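Local coordinates for protein diketoreductase (Acinetobacter baylyi, PDB 4E12) that reduces dicarbonyl compounds with NADH and probably also interconverts (3S)-3-hydroxyacyl-CoA and 3-oxoacyl-CoA as a fatty acid beta-oxidation dehydrogenase, at residues L207-I212 with R256-Y261. Sequence-based numbering, arbitrary orientation.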
loop_
_atom_site.group_PDB
_atom_site.type_symbol
_atom_site.label_atom_id
_atom_site.label_comp_id
_atom_site.label_asym_id
_atom_site.label_seq_id
_atom_site.Cartn_x
_atom_site.Cartn_y
_atom_site.Cartn_z
ATOM N N LEU A 207 -10.204 -9.615 -0.703
ATOM C CA LEU A 207 -10.649 -9.854 0.675
ATOM C C LEU A 207 -12.123 -9.501 0.835
ATOM O O LEU A 207 -12.854 -10.176 1.564
ATOM C CB LEU A 207 -9.867 -8.997 1.669
ATOM C CG LEU A 207 -8.360 -9.201 1.790
ATOM C CD1 LEU A 207 -7.802 -8.148 2.759
ATOM C CD2 LEU A 207 -8.113 -10.620 2.301
ATOM N N LEU A 208 -12.570 -8.420 0.199
ATOM C CA LEU A 208 -13.973 -8.041 0.354
ATOM C C LEU A 208 -14.848 -9.033 -0.385
ATOM O O LEU A 208 -15.805 -9.577 0.173
ATOM C CB LEU A 208 -14.245 -6.638 -0.192
ATOM C CG LEU A 208 -15.703 -6.147 -0.120
ATOM C CD1 LEU A 208 -16.244 -6.159 1.316
ATOM C CD2 LEU A 208 -15.799 -4.759 -0.736
ATOM N N VAL A 209 -14.524 -9.240 -1.654
ATOM C CA VAL A 209 -15.338 -10.074 -2.533
ATOM C C VAL A 209 -15.396 -11.534 -2.095
ATOM O O VAL A 209 -16.390 -12.227 -2.348
ATOM C CB VAL A 209 -14.865 -9.987 -3.978
ATOM C CG1 VAL A 209 -15.635 -10.966 -4.835
ATOM C CG2 VAL A 209 -15.108 -8.595 -4.504
ATOM N N ASP A 210 -14.349 -12.014 -1.439
ATOM C CA ASP A 210 -14.355 -13.405 -0.986
ATOM C C ASP A 210 -14.936 -13.548 0.411
ATOM O O ASP A 210 -14.888 -14.633 0.997
ATOM C CB ASP A 210 -12.968 -14.041 -1.053
ATOM C CG ASP A 210 -12.490 -14.286 -2.487
ATOM O OD1 ASP A 210 -13.319 -14.374 -3.421
ATOM O OD2 ASP A 210 -11.273 -14.398 -2.687
ATOM N N GLY A 211 -15.473 -12.455 0.943
ATOM C CA GLY A 211 -16.108 -12.490 2.243
ATOM C C GLY A 211 -15.185 -12.653 3.441
ATOM O O GLY A 211 -15.616 -13.152 4.481
ATOM N N ILE A 212 -13.925 -12.239 3.316
ATOM C CA ILE A 212 -12.975 -12.405 4.411
ATOM C C ILE A 212 -13.203 -11.359 5.496
ATOM O O ILE A 212 -13.186 -11.686 6.683
ATOM C CB ILE A 212 -11.512 -12.271 3.921
ATOM C CG1 ILE A 212 -11.240 -13.179 2.724
ATOM C CG2 ILE A 212 -10.532 -12.563 5.051
ATOM C CD1 ILE A 212 -11.496 -14.658 2.979
ATOM N N ARG A 256 -12.839 -8.916 -11.952
ATOM C CA ARG A 256 -14.121 -8.778 -12.632
ATOM C C ARG A 256 -15.238 -9.131 -11.685
ATOM O O ARG A 256 -16.361 -8.639 -11.805
ATOM C CB ARG A 256 -14.151 -9.654 -13.875
ATOM C CG ARG A 256 -13.121 -9.220 -14.913
ATOM C CD ARG A 256 -12.975 -10.248 -16.014
ATOM N NE ARG A 256 -14.214 -10.413 -16.750
ATOM C CZ ARG A 256 -14.457 -9.835 -17.918
ATOM N NH1 ARG A 256 -13.536 -9.064 -18.482
ATOM N NH2 ARG A 256 -15.616 -10.021 -18.518
ATOM N N GLU A 257 -14.921 -9.967 -10.715
ATOM C CA GLU A 257 -15.870 -10.306 -9.676
ATOM C C GLU A 257 -16.117 -9.077 -8.787
ATOM O O GLU A 257 -17.251 -8.808 -8.392
ATOM C CB GLU A 257 -15.320 -11.485 -8.881
ATOM C CG GLU A 257 -16.233 -12.034 -7.813
ATOM C CD GLU A 257 -15.722 -13.367 -7.245
ATOM O OE1 GLU A 257 -14.837 -13.997 -7.875
ATOM O OE2 GLU A 257 -16.209 -13.785 -6.168
ATOM N N PHE A 258 -15.054 -8.333 -8.491
ATOM C CA PHE A 258 -15.157 -7.074 -7.761
ATOM C C PHE A 258 -15.959 -6.063 -8.583
ATOM O O PHE A 258 -16.836 -5.382 -8.053
ATOM C CB PHE A 258 -13.748 -6.537 -7.465
ATOM C CG PHE A 258 -13.723 -5.240 -6.696
ATOM C CD1 PHE A 258 -14.266 -5.154 -5.417
ATOM C CD2 PHE A 258 -13.152 -4.110 -7.247
ATOM C CE1 PHE A 258 -14.242 -3.961 -4.693
ATOM C CE2 PHE A 258 -13.120 -2.897 -6.524
ATOM C CZ PHE A 258 -13.668 -2.832 -5.250
ATOM N N ALA A 259 -15.670 -5.963 -9.876
ATOM C CA ALA A 259 -16.447 -5.074 -10.737
ATOM C C ALA A 259 -17.948 -5.341 -10.582
ATOM O O ALA A 259 -18.732 -4.413 -10.355
ATOM C CB ALA A 259 -16.016 -5.219 -12.192
ATOM N N ALA A 260 -18.347 -6.607 -10.681
ATOM C CA ALA A 260 -19.755 -6.977 -10.508
ATOM C C ALA A 260 -20.277 -6.582 -9.124
ATOM O O ALA A 260 -21.446 -6.218 -8.989
ATOM C CB ALA A 260 -19.957 -8.466 -10.746
ATOM N N TYR A 261 -19.415 -6.657 -8.107
ATOM C CA TYR A 261 -19.776 -6.341 -6.727
ATOM C C TYR A 261 -20.039 -4.848 -6.584
ATOM O O TYR A 261 -21.012 -4.417 -5.953
ATOM C CB TYR A 261 -18.649 -6.765 -5.768
ATOM C CG TYR A 261 -18.934 -6.505 -4.312
ATOM C CD1 TYR A 261 -19.504 -7.491 -3.501
ATOM C CD2 TYR A 261 -18.633 -5.275 -3.731
ATOM C CE1 TYR A 261 -19.763 -7.248 -2.153
ATOM C CE2 TYR A 261 -18.885 -5.026 -2.385
ATOM C CZ TYR A 261 -19.449 -6.009 -1.602
ATOM O OH TYR A 261 -19.704 -5.754 -0.271
#
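Val209 meets the Phe258 ring at its edge, in the ring plane, with CG2 lying 3.7 Å from Phe258 CD1; Leu208 CD2 stands near the same plane, also at the edge, but farther off, 4.3 Å from Phe258 CE1. The Tyr261 ring receives the leucine obliquely: Leu208 CD2 comes to 3.5 Å from Tyr261 CE2, while Leu208 CD1 lies by the phenol oxygen, and the two side chains cross at about a right angle. A branched leucine suits this place because one methyl can meet the ring carbons while the other stays by the hydroxyl. Valine's fork is equally apt. With Val209 CG1 anti to its backbone N (chi1 174°) and CG2 anti to the carbonyl carbon, CG2 reaches the opposite backbone, 3.6 Å from Phe258 CA, whereas CG1 lies against both CG and the carboxylate of Glu257. That chain is extended beyond CG, and its acid is at the exposed side. There Asp210 OD1 and Glu257 OE2 stand 4.0 Å apart, a like-charge approach probably eased by Lys254, which forms a salt bridge with Asp210 and a long, weak ion pair with Glu257. No hydrogen bond joins the segments; the contact is mainly packing of Leu208 and Val209 against Phe258, Tyr261 and Glu257. Gly211, whose positive phi (71°) is easy for a residue without a side chain, is the C-prime residue of a Schellman motif: Ile212 N bonds Leu207 O and Gly211 N bonds Leu208 O. The contact sets the C-terminal end of helix 193-209 against helix 253-267 in the all-helical C-terminal part of the chain; Phe280 touches both Leu208 and Phe258, Phe236 meets the Phe258 ring, helix 215-226 adjoins Leu208 through Pro215, and helix 241-249 packs against Phe258 through Ser248.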